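Local coordinates for protein flavin-containing monooxygenase (Allium sativum, PDB 6WPU) that uses bound FAD to oxygenate the sulfur of S-allyl-L-cysteine, and so probably contributes to the sulfoxide chemistry of garlic, at residues S84-L89 with V228-D233; S88-L93 with D113-P118. All coordinates share one frame; numbering follows the deposited sequence.

Interaction 1: residues S84-L89 with V228-D233; sequences SLYKSL and VDISRD. With SO4 (sulfate ion), chain D.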
ATOM      1  N   SER A  84      -6.766   2.287   6.784  1.00 32.74           N
ATOM      2  CA  SER A  84      -5.889   2.880   7.787  1.00 34.46           C
ATOM      3  C   SER A  84      -5.815   4.402   7.709  1.00 35.39           C
ATOM      4  O   SER A  84      -5.012   4.998   8.429  1.00 39.86           O
ATOM      5  CB  SER A  84      -4.465   2.321   7.638  1.00 37.08           C
ATOM      6  OG  SER A  84      -4.486   0.904   7.659  1.00 43.19           O
ATOM      7  N   LEU A  85      -6.585   5.052   6.836  1.00 29.09           N
ATOM      8  CA  LEU A  85      -6.436   6.496   6.686  1.00 33.60           C
ATOM      9  C   LEU A  85      -6.902   7.213   7.944  1.00 34.83           C
ATOM     10  O   LEU A  85      -7.906   6.830   8.547  1.00 33.34           O
ATOM     11  CB  LEU A  85      -7.252   7.017   5.514  1.00 32.98           C
ATOM     12  CG  LEU A  85      -6.979   6.567   4.087  1.00 38.30           C
ATOM     13  CD1 LEU A  85      -8.034   7.202   3.158  1.00 35.72           C
ATOM     14  CD2 LEU A  85      -5.590   6.943   3.670  1.00 36.67           C
ATOM     15  N   TYR A  86      -6.190   8.273   8.324  1.00 31.35           N
ATOM     16  CA  TYR A  86      -6.691   9.177   9.354  1.00 32.50           C
ATOM     17  C   TYR A  86      -7.331  10.387   8.683  1.00 35.83           C
ATOM     18  O   TYR A  86      -7.141  10.633   7.487  1.00 34.82           O
ATOM     19  CB  TYR A  86      -5.580   9.597  10.329  1.00 27.38           C
ATOM     20  CG  TYR A  86      -4.297  10.054   9.666  1.00 29.26           C
ATOM     21  CD1 TYR A  86      -3.310   9.128   9.305  1.00 30.26           C
ATOM     22  CD2 TYR A  86      -4.063  11.404   9.413  1.00 31.76           C
ATOM     23  CE1 TYR A  86      -2.146   9.535   8.681  1.00 29.19           C
ATOM     24  CE2 TYR A  86      -2.879  11.827   8.805  1.00 36.96           C
ATOM     25  CZ  TYR A  86      -1.937  10.886   8.439  1.00 35.96           C
ATOM     26  OH  TYR A  86      -0.777  11.281   7.837  1.00 49.26           O
ATOM     27  N   LYS A  87      -8.116  11.137   9.457  1.00 34.87           N
ATOM     28  CA  LYS A  87      -9.055  12.066   8.832  1.00 39.86           C
ATOM     29  C   LYS A  87      -8.345  13.184   8.068  1.00 39.36           C
ATOM     30  O   LYS A  87      -8.806  13.602   7.000  1.00 38.94           O
ATOM     31  CB  LYS A  87     -10.000  12.648   9.880  1.00 33.58           C
ATOM     32  CG  LYS A  87     -11.036  13.618   9.300  1.00 41.14           C
ATOM     33  CD  LYS A  87     -12.061  14.007  10.371  1.00 52.02           C
ATOM     34  CE  LYS A  87     -13.001  15.110   9.924  1.00 61.83           C
ATOM     35  NZ  LYS A  87     -12.391  16.467  10.115  1.00 68.17           N
ATOM     36  N   SER A  88      -7.231  13.689   8.591  1.00 35.73           N
ATOM     37  CA  SER A  88      -6.564  14.817   7.944  1.00 37.98           C
ATOM     38  C   SER A  88      -5.581  14.400   6.853  1.00 37.22           C
ATOM     39  O   SER A  88      -4.934  15.275   6.269  1.00 36.50           O
ATOM     40  CB  SER A  88      -5.824  15.673   8.978  1.00 36.04           C
ATOM     41  OG  SER A  88      -4.802  14.906   9.574  1.00 36.85           O
ATOM     42  N   LEU A  89      -5.459  13.105   6.555  1.00 35.21           N
ATOM     43  CA  LEU A  89      -4.405  12.645   5.660  1.00 36.70           C
ATOM     44  C   LEU A  89      -4.478  13.353   4.310  1.00 36.80           C
ATOM     45  O   LEU A  89      -5.550  13.494   3.722  1.00 33.78           O
ATOM     46  CB  LEU A  89      -4.486  11.129   5.465  1.00 31.80           C
ATOM     47  CG  LEU A  89      -3.384  10.541   4.575  1.00 37.98           C
ATOM     48  CD1 LEU A  89      -2.872   9.200   5.122  1.00 31.79           C
ATOM     49  CD2 LEU A  89      -3.849  10.406   3.076  1.00 33.24           C
ATOM     50  N   VAL A 228       5.918  10.612  10.986  1.00 39.21           N
ATOM     51  CA  VAL A 228       6.048  12.038  11.254  1.00 44.65           C
ATOM     52  C   VAL A 228       4.725  12.761  11.001  1.00 41.98           C
ATOM     53  O   VAL A 228       4.355  13.673  11.750  1.00 42.78           O
ATOM     54  CB  VAL A 228       7.201  12.632  10.425  1.00 49.77           C
ATOM     55  CG1 VAL A 228       7.385  14.093  10.753  1.00 48.95           C
ATOM     56  CG2 VAL A 228       8.486  11.875  10.704  1.00 53.25           C
ATOM     57  N   ASP A 229       3.996  12.372   9.943  1.00 35.82           N
ATOM     58  CA  ASP A 229       2.682  12.955   9.665  1.00 35.95           C
ATOM     59  C   ASP A 229       1.731  12.765  10.844  1.00 37.81           C
ATOM     60  O   ASP A 229       1.028  13.695  11.255  1.00 36.82           O
ATOM     61  CB  ASP A 229       2.057  12.311   8.408  1.00 35.47           C
ATOM     62  CG  ASP A 229       2.583  12.890   7.111  1.00 51.03           C
ATOM     63  OD1 ASP A 229       3.058  14.045   7.099  1.00 54.92           O
ATOM     64  OD2 ASP A 229       2.508  12.177   6.083  1.00 60.71           O
ATOM     65  N   ILE A 230       1.649  11.541  11.359  1.00 33.97           N
ATOM     66  CA  ILE A 230       0.740  11.284  12.462  1.00 33.68           C
ATOM     67  C   ILE A 230       1.176  12.058  13.698  1.00 36.81           C
ATOM     68  O   ILE A 230       0.347  12.680  14.380  1.00 35.22           O
ATOM     69  CB  ILE A 230       0.651   9.774  12.726  1.00 37.29           C
ATOM     70  CG1 ILE A 230      -0.114   9.107  11.576  1.00 41.73           C
ATOM     71  CG2 ILE A 230      -0.014   9.517  14.079  1.00 37.58           C
ATOM     72  CD1 ILE A 230      -0.414   7.644  11.791  1.00 35.54           C
ATOM     73  N   SER A 231       2.488  12.063  13.982  1.00 31.36           N
ATOM     74  CA  SER A 231       3.026  12.833  15.105  1.00 36.04           C
ATOM     75  C   SER A 231       2.614  14.294  15.021  1.00 40.25           C
ATOM     76  O   SER A 231       2.169  14.884  16.015  1.00 38.80           O
ATOM     77  CB  SER A 231       4.550  12.725  15.139  1.00 39.77           C
ATOM     78  OG  SER A 231       4.939  11.371  15.270  1.00 45.57           O
ATOM     79  N   ARG A 232       2.768  14.903  13.839  1.00 38.73           N
ATOM     80  CA  ARG A 232       2.386  16.305  13.703  1.00 41.95           C
ATOM     81  C   ARG A 232       0.883  16.484  13.901  1.00 39.87           C
ATOM     82  O   ARG A 232       0.445  17.467  14.513  1.00 41.79           O
ATOM     83  CB  ARG A 232       2.829  16.839  12.340  1.00 44.26           C
ATOM     84  CG  ARG A 232       4.344  16.949  12.209  1.00 50.79           C
ATOM     85  CD  ARG A 232       4.760  17.786  11.014  1.00 52.62           C
ATOM     86  NE  ARG A 232       4.256  17.216   9.777  1.00 56.99           N
ATOM     87  CZ  ARG A 232       3.299  17.763   9.037  1.00 57.38           C
ATOM     88  NH1 ARG A 232       2.754  18.925   9.392  1.00 54.55           N
ATOM     89  NH2 ARG A 232       2.898  17.148   7.934  1.00 54.43           N
ATOM     90  N   ASP A 233       0.085  15.531  13.405  1.00 35.01           N
ATOM     91  CA  ASP A 233      -1.360  15.583  13.601  1.00 38.28           C
ATOM     92  C   ASP A 233      -1.706  15.495  15.082  1.00 35.57           C
ATOM     93  O   ASP A 233      -2.468  16.315  15.598  1.00 35.73           O
ATOM     94  CB  ASP A 233      -2.027  14.449  12.812  1.00 36.89           C
ATOM     95  CG  ASP A 233      -3.492  14.716  12.517  1.00 37.17           C
ATOM     96  OD1 ASP A 233      -3.820  15.813  12.006  1.00 36.88           O
ATOM     97  OD2 ASP A 233      -4.321  13.817  12.767  1.00 37.86           O
TER
HETATM   98  S   SO4 D 503       0.491  19.288   6.348  0.80 70.76           S
HETATM   99  O1  SO4 D 503       0.523  19.902   7.679  0.80 71.92           O
HETATM  100  O2  SO4 D 503       1.443  19.988   5.489  0.80 75.86           O
HETATM  101  O3  SO4 D 503       0.897  17.890   6.435  0.80 74.41           O
HETATM  102  O4  SO4 D 503      -0.873  19.342   5.810  0.80 59.64           O
HETATM  103  O   HOH W   1      -6.773  13.273  11.467  1.00 29.64           O
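Ser-88 and Asp-233 carry the direct polar link between the loop 84-89 and the helical segment 228-233. The hydroxyl OG of Ser-88 donates to OD1 of Asp-233 over 2.8 Å, coming down on the carboxylate from above its plane, 61° out of it. Water 1 makes a second bridge: it accepts from the backbone N of Ser-88 at 2.9 Å and donates to Asp-233 OD2, an oxygen that also bonds to Tyr-207. The loop thus engages both oxygens of Asp-233, one directly and one through water, which is likely to limit rotation of the group.

Van der Waals contact is centred on Tyr-86. With chi1 at 48°, its CG sits between the backbone N and the carbonyl carbon, and the ring extends to the helix, where CE1 lies 3.6 Å from CG1 of Ile-230 in an oblique approach. The phenol oxygen goes further, its OH reaching CB of Asp-229 at 3.1 Å. CB of Leu-89 lies over one ring face, 3.7 Å above the plane and toward its rim.

Charged groups gather on the helix surface. Arg-232 NH2 forms a salt bridge with Asp-229 OD1 (3.2 Å), which Arg-437 also engages, while NH1 and NH2 of Arg-232 hold two oxygens of a sulfate ion, probably from the crystallisation liquor.

A type I beta turn, closed by Leu-89 N bonding to Tyr-86 O, presents the tyrosine and serine together. In this flavin-binding monooxygenase-like family member the turn packs against helix 225-234, setting it beside the loop that contributes Leu-89 to the FAD pocket.

Interaction 2: residues S88-L93 with D113-P118; sequences SLRTNL and DRRRFP. With FAD (flavin-adenine dinucleotide), chain B; SO4 (sulfate ion), chain D.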
ATOM      1  N   SER A  88      -7.231  13.689   8.591  1.00 35.73           N
ATOM      2  CA  SER A  88      -6.564  14.817   7.944  1.00 37.98           C
ATOM      3  C   SER A  88      -5.581  14.400   6.853  1.00 37.22           C
ATOM      4  O   SER A  88      -4.934  15.275   6.269  1.00 36.50           O
ATOM      5  CB  SER A  88      -5.824  15.673   8.978  1.00 36.04           C
ATOM      6  OG  SER A  88      -4.802  14.906   9.574  1.00 36.85           O
ATOM      7  N   LEU A  89      -5.459  13.105   6.555  1.00 35.21           N
ATOM      8  CA  LEU A  89      -4.405  12.645   5.660  1.00 36.70           C
ATOM      9  C   LEU A  89      -4.478  13.353   4.310  1.00 36.80           C
ATOM     10  O   LEU A  89      -5.550  13.494   3.722  1.00 33.78           O
ATOM     11  CB  LEU A  89      -4.486  11.129   5.465  1.00 31.80           C
ATOM     12  CG  LEU A  89      -3.384  10.541   4.575  1.00 37.98           C
ATOM     13  CD1 LEU A  89      -2.872   9.200   5.122  1.00 31.79           C
ATOM     14  CD2 LEU A  89      -3.849  10.406   3.076  1.00 33.24           C
ATOM     15  N   ARG A  90      -3.323  13.830   3.859  1.00 32.67           N
ATOM     16  CA  ARG A  90      -3.066  14.297   2.507  1.00 38.37           C
ATOM     17  C   ARG A  90      -2.051  13.372   1.836  1.00 41.58           C
ATOM     18  O   ARG A  90      -1.313  12.639   2.506  1.00 32.32           O
ATOM     19  CB  ARG A  90      -2.533  15.736   2.511  1.00 37.27           C
ATOM     20  CG  ARG A  90      -3.485  16.765   3.083  1.00 37.06           C
ATOM     21  CD  ARG A  90      -2.773  18.081   3.359  1.00 41.80           C
ATOM     22  NE  ARG A  90      -2.359  18.744   2.130  1.00 42.26           N
ATOM     23  CZ  ARG A  90      -1.668  19.875   2.086  1.00 41.95           C
ATOM     24  NH1 ARG A  90      -1.297  20.473   3.220  1.00 42.82           N
ATOM     25  NH2 ARG A  90      -1.333  20.401   0.905  1.00 40.99           N
ATOM     26  N   THR A  91      -2.027  13.396   0.498  1.00 40.92           N
ATOM     27  CA  THR A  91      -1.103  12.532  -0.230  1.00 40.46           C
ATOM     28  C   THR A  91       0.334  12.899   0.129  1.00 42.10           C
ATOM     29  O   THR A  91       0.646  14.059   0.416  1.00 36.13           O
ATOM     30  CB  THR A  91      -1.319  12.629  -1.757  1.00 40.29           C
ATOM     31  OG1 THR A  91      -0.905  13.913  -2.263  1.00 36.69           O
ATOM     32  CG2 THR A  91      -2.778  12.402  -2.114  1.00 35.80           C
ATOM     33  N   ASN A  92       1.214  11.897   0.155  1.00 43.92           N
ATOM     34  CA  ASN A  92       2.639  12.163   0.347  1.00 41.29           C
ATOM     35  C   ASN A  92       3.384  12.227  -0.975  1.00 41.87           C
ATOM     36  O   ASN A  92       4.615  12.282  -0.985  1.00 44.50           O
ATOM     37  CB  ASN A  92       3.281  11.122   1.274  1.00 36.65           C
ATOM     38  CG  ASN A  92       3.132   9.705   0.769  1.00 42.40           C
ATOM     39  OD1 ASN A  92       2.937   9.464  -0.419  1.00 42.42           O
ATOM     40  ND2 ASN A  92       3.202   8.754   1.681  1.00 47.47           N
ATOM     41  N   LEU A  93       2.658  12.205  -2.091  1.00 43.13           N
ATOM     42  CA  LEU A  93       3.181  12.381  -3.435  1.00 42.89           C
ATOM     43  C   LEU A  93       2.366  13.468  -4.121  1.00 39.35           C
ATOM     44  O   LEU A  93       1.161  13.590  -3.861  1.00 39.44           O
ATOM     45  CB  LEU A  93       3.087  11.074  -4.238  1.00 40.49           C
ATOM     46  CG  LEU A  93       3.883   9.871  -3.734  1.00 36.26           C
ATOM     47  CD1 LEU A  93       3.462   8.634  -4.512  1.00 36.53           C
ATOM     48  CD2 LEU A  93       5.380  10.139  -3.900  1.00 39.34           C
ATOM     49  N   ASP A 113     -10.793  19.274  -4.112  1.00 59.40           N
ATOM     50  CA  ASP A 113      -9.547  19.682  -3.468  1.00 54.23           C
ATOM     51  C   ASP A 113      -8.530  19.911  -4.580  1.00 49.82           C
ATOM     52  O   ASP A 113      -7.958  18.962  -5.122  1.00 52.83           O
ATOM     53  CB  ASP A 113      -9.098  18.616  -2.471  1.00 50.98           C
ATOM     54  CG  ASP A 113      -7.901  19.048  -1.632  1.00 50.67           C
ATOM     55  OD1 ASP A 113      -7.162  19.964  -2.053  1.00 48.56           O
ATOM     56  OD2 ASP A 113      -7.685  18.449  -0.553  1.00 48.68           O
ATOM     57  N   ARG A 114      -8.314  21.175  -4.934  1.00 50.30           N
ATOM     58  CA  ARG A 114      -7.447  21.534  -6.051  1.00 53.23           C
ATOM     59  C   ARG A 114      -5.968  21.571  -5.683  1.00 54.29           C
ATOM     60  O   ARG A 114      -5.151  21.976  -6.520  1.00 63.02           O
ATOM     61  CB  ARG A 114      -7.857  22.894  -6.617  1.00 58.47           C
ATOM     62  CG  ARG A 114      -9.232  22.921  -7.253  1.00 63.97           C
ATOM     63  CD  ARG A 114      -9.428  24.200  -8.056  1.00 70.34           C
ATOM     64  NE  ARG A 114      -9.804  23.905  -9.437  1.00 88.34           N
ATOM     65  CZ  ARG A 114      -8.942  23.785 -10.443  1.00 94.07           C
ATOM     66  NH1 ARG A 114      -7.643  23.942 -10.233  1.00 96.55           N
ATOM     67  NH2 ARG A 114      -9.380  23.511 -11.662  1.00 95.39           N
ATOM     68  N   ARG A 115      -5.601  21.167  -4.470  1.00 51.97           N
ATOM     69  CA  ARG A 115      -4.214  21.265  -4.041  1.00 50.73           C
ATOM     70  C   ARG A 115      -3.351  20.225  -4.739  1.00 49.84           C
ATOM     71  O   ARG A 115      -3.809  19.131  -5.078  1.00 50.02           O
ATOM     72  CB  ARG A 115      -4.101  21.086  -2.529  1.00 43.74           C
ATOM     73  CG  ARG A 115      -4.611  22.262  -1.740  1.00 41.99           C
ATOM     74  CD  ARG A 115      -4.497  21.997  -0.253  1.00 43.37           C
ATOM     75  NE  ARG A 115      -5.370  20.895   0.132  1.00 39.79           N
ATOM     76  CZ  ARG A 115      -5.487  20.438   1.371  1.00 43.23           C
ATOM     77  NH1 ARG A 115      -4.768  20.988   2.346  1.00 43.32           N
ATOM     78  NH2 ARG A 115      -6.312  19.431   1.630  1.00 39.68           N
ATOM     79  N   ARG A 116      -2.078  20.582  -4.933  1.00 45.29           N
ATOM     80  CA  ARG A 116      -1.123  19.651  -5.518  1.00 48.36           C
ATOM     81  C   ARG A 116      -0.991  18.394  -4.676  1.00 47.31           C
ATOM     82  O   ARG A 116      -0.846  17.290  -5.218  1.00 45.40           O
ATOM     83  CB  ARG A 116       0.237  20.325  -5.686  1.00 54.06           C
ATOM     84  CG  ARG A 116       1.256  19.415  -6.325  1.00 53.03           C
ATOM     85  CD  ARG A 116       2.226  20.185  -7.147  1.00 53.62           C
ATOM     86  NE  ARG A 116       3.126  19.284  -7.850  1.00 54.66           N
ATOM     87  CZ  ARG A 116       4.452  19.358  -7.794  1.00 57.38           C
ATOM     88  NH1 ARG A 116       5.032  20.314  -7.063  1.00 49.03           N
ATOM     89  NH2 ARG A 116       5.190  18.483  -8.476  1.00 55.08           N
ATOM     90  N   PHE A 117      -1.027  18.538  -3.347  1.00 44.22           N
ATOM     91  CA  PHE A 117      -1.051  17.400  -2.426  1.00 45.80           C
ATOM     92  C   PHE A 117      -2.407  17.402  -1.742  1.00 43.76           C
ATOM     93  O   PHE A 117      -2.560  17.984  -0.659  1.00 47.28           O
ATOM     94  CB  PHE A 117       0.072  17.469  -1.388  1.00 42.36           C
ATOM     95  CG  PHE A 117       1.458  17.309  -1.948  1.00 39.48           C
ATOM     96  CD1 PHE A 117       2.083  18.364  -2.589  1.00 39.19           C
ATOM     97  CD2 PHE A 117       2.155  16.122  -1.777  1.00 39.59           C
ATOM     98  CE1 PHE A 117       3.373  18.233  -3.074  1.00 40.21           C
ATOM     99  CE2 PHE A 117       3.442  15.977  -2.264  1.00 37.01           C
ATOM    100  CZ  PHE A 117       4.055  17.031  -2.910  1.00 39.02           C
ATOM    101  N   PRO A 118      -3.426  16.797  -2.337  1.00 45.97           N
ATOM    102  CA  PRO A 118      -4.782  16.925  -1.798  1.00 42.09           C
ATOM    103  C   PRO A 118      -5.045  15.928  -0.676  1.00 36.51           C
ATOM    104  O   PRO A 118      -4.246  15.037  -0.382  1.00 36.65           O
ATOM    105  CB  PRO A 118      -5.656  16.631  -3.019  1.00 41.96           C
ATOM    106  CG  PRO A 118      -4.834  15.615  -3.785  1.00 42.62           C
ATOM    107  CD  PRO A 118      -3.419  16.123  -3.653  1.00 42.09           C
TER
HETATM  108  PA  FAD B 501      -6.407  -1.486  -1.118  1.00 31.96           P
HETATM  109  O1A FAD B 501      -6.653   0.019  -1.240  1.00 27.94           O
HETATM  110  O2A FAD B 501      -6.209  -2.100   0.175  1.00 25.37           O
HETATM  111  O5B FAD B 501      -7.562  -2.305  -1.653  1.00 34.12           O
HETATM  112  C5B FAD B 501      -7.775  -3.705  -1.521  1.00 31.17           C
HETATM  113  C4B FAD B 501      -9.270  -4.051  -1.700  1.00 31.74           C
HETATM  114  O4B FAD B 501      -9.542  -5.425  -1.698  1.00 30.96           O
HETATM  115  C3B FAD B 501     -10.145  -3.424  -0.647  1.00 34.37           C
HETATM  116  O3B FAD B 501     -11.195  -2.722  -1.227  1.00 34.74           O
HETATM  117  C2B FAD B 501     -10.669  -4.574   0.138  1.00 35.74           C
HETATM  118  O2B FAD B 501     -11.930  -4.353   0.660  1.00 32.34           O
HETATM  119  C1B FAD B 501     -10.676  -5.652  -0.906  1.00 31.34           C
HETATM  120  N9A FAD B 501     -10.579  -6.991  -0.370  1.00 32.86           N
HETATM  121  C8A FAD B 501      -9.650  -7.421   0.569  1.00 35.37           C
HETATM  122  N7A FAD B 501      -9.849  -8.717   0.842  1.00 33.29           N
HETATM  123  C5A FAD B 501     -10.939  -9.186   0.105  1.00 35.91           C
HETATM  124  C6A FAD B 501     -11.593 -10.412  -0.004  1.00 30.52           C
HETATM  125  N6A FAD B 501     -11.160 -11.564   0.750  1.00 29.53           N
HETATM  126  N1A FAD B 501     -12.632 -10.539  -0.849  1.00 33.72           N
HETATM  127  C2A FAD B 501     -13.088  -9.489  -1.580  1.00 30.90           C
HETATM  128  N3A FAD B 501     -12.489  -8.277  -1.505  1.00 29.23           N
HETATM  129  C4A FAD B 501     -11.423  -8.095  -0.678  1.00 31.42           C
HETATM  130  N1  FAD B 501      -0.297   5.869  -2.433  1.00 31.60           N
HETATM  131  C2  FAD B 501      -0.264   7.072  -3.223  1.00 35.09           C
HETATM  132  O2  FAD B 501      -0.216   7.000  -4.571  1.00 44.49           O
HETATM  133  N3  FAD B 501      -0.174   8.306  -2.618  1.00 42.76           N
HETATM  134  C4  FAD B 501      -0.199   8.411  -1.244  1.00 35.31           C
HETATM  135  O4  FAD B 501      -0.128   9.613  -0.619  1.00 40.92           O
HETATM  136  C4X FAD B 501      -0.470   7.230  -0.401  1.00 39.36           C
HETATM  137  N5  FAD B 501      -0.732   7.379   0.955  1.00 37.80           N
HETATM  138  C5X FAD B 501      -1.025   6.254   1.718  1.00 38.63           C
HETATM  139  C6  FAD B 501      -1.276   6.403   3.089  1.00 35.07           C
HETATM  140  C7  FAD B 501      -1.584   5.278   3.847  1.00 38.98           C
HETATM  141  C7M FAD B 501      -1.840   5.448   5.320  1.00 35.51           C
HETATM  142  C8  FAD B 501      -1.637   4.017   3.256  1.00 40.64           C
HETATM  143  C8M FAD B 501      -1.954   2.789   4.048  1.00 38.15           C
HETATM  144  C9  FAD B 501      -1.383   3.865   1.889  1.00 34.96           C
HETATM  145  C9A FAD B 501      -1.078   4.980   1.121  1.00 35.51           C
HETATM  146  N10 FAD B 501      -0.835   4.825  -0.287  1.00 33.75           N
HETATM  147  C10 FAD B 501      -0.536   5.952  -1.064  1.00 31.05           C
HETATM  148  C1' FAD B 501      -0.846   3.488  -0.901  1.00 38.84           C
HETATM  149  C2' FAD B 501      -2.169   2.822  -1.215  1.00 42.88           C
HETATM  150  O2' FAD B 501      -2.170   1.575  -0.653  1.00 56.56           O
HETATM  151  C3' FAD B 501      -2.192   2.664  -2.719  1.00 44.39           C
HETATM  152  O3' FAD B 501      -2.383   3.953  -3.156  1.00 53.07           O
HETATM  153  C4' FAD B 501      -3.309   1.788  -3.276  1.00 43.47           C
HETATM  154  O4' FAD B 501      -4.490   2.201  -2.692  1.00 43.29           O
HETATM  155  C5' FAD B 501      -3.129   0.273  -3.134  1.00 39.46           C
HETATM  156  O5' FAD B 501      -4.419  -0.210  -3.374  1.00 39.25           O
HETATM  157  P   FAD B 501      -4.942  -1.704  -3.424  1.00 32.72           P
HETATM  158  O1P FAD B 501      -6.117  -1.876  -4.459  1.00 35.17           O
HETATM  159  O2P FAD B 501      -3.637  -2.578  -3.606  1.00 29.17           O
HETATM  160  O3P FAD B 501      -5.201  -2.031  -1.832  1.00 31.39           O
HETATM  161  S   SO4 D 503       0.491  19.288   6.348  0.80 70.76           S
HETATM  162  O1  SO4 D 503       0.523  19.902   7.679  0.80 71.92           O
HETATM  163  O2  SO4 D 503       1.443  19.988   5.489  0.80 75.86           O
HETATM  164  O3  SO4 D 503       0.897  17.890   6.435  0.80 74.41           O
HETATM  165  O4  SO4 D 503      -0.873  19.342   5.810  0.80 59.64           O
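Two bent arginine chains bring the guanidinium groups of Arg-90 and Arg-115 face to face. Arg-90 turns at chi3 (68°) and Arg-115 turns the other way at the same torsion (-65°). The planes end 14° apart with centres 3.9 Å from each other, and NH1 of Arg-115 lies over the middle of the Arg-90 group.

Both guanidinium edges are turned to acceptors. Arg-90 grips Phe-117 O side-on through two nitrogens, NE at 2.9 Å, nearly along the carbonyl axis, and NH2 at 3.1 Å. Its NH1 donates to O4 of a sulfate ion, probably from the crystallisation liquor. Arg-115 is paired with the carboxylate of Asp-113: NE meets the syn lone pair of OD1, and NH2 reaches OD2 at 2.8 Å. OD1 also accepts from the backbone N of Arg-115, forming an Asx turn. Replacing Arg-90 by an alanine takes away both donors to Phe-117 O, and would probably leave that carbonyl without them and one face of the Arg-115 guanidinium uncovered.

Beside the stack the backbones are joined by Thr-91 N, which donates to Pro-118 O at 2.9 Å. The Thr-91 hydroxyl OG1 turns back within its own segment to Leu-93 O (2.6 Å), while the edge of the Phe-117 ring faces Thr-91 O.

Chemically, acceptors and anions at the edges, Asp-113 for Arg-115 and Phe-117 O, Asp-438 and the sulfate for Arg-90, probably help the two cations to lie flat together. The backbone bond beside them adjoins the amide of Asn-92, whose N donates to FAD O4 at 2.8 Å, so the connected backbone also holds the flavin.

In the fold
From the N terminus, the chain passes strand 47-52 and enters the long loop holding residues 84-93, from which both contacts start. Interaction 2 closes the shorter loop: 19 residues, including helix 95-98, separate its segments, and 113-118 returns just ahead of helix 120-133. Interaction 1 spans 138 residues to reach helix 225-234, so the excursion of interaction 2 lies wholly inside its span, and the two share Ser-88 and Leu-89. Their centres are 12 Å apart. Together they fasten one FAD-lining loop in two directions, and a single sulfate, probably from the crystallisation liquor, is bound by both Arg-232 and Arg-90.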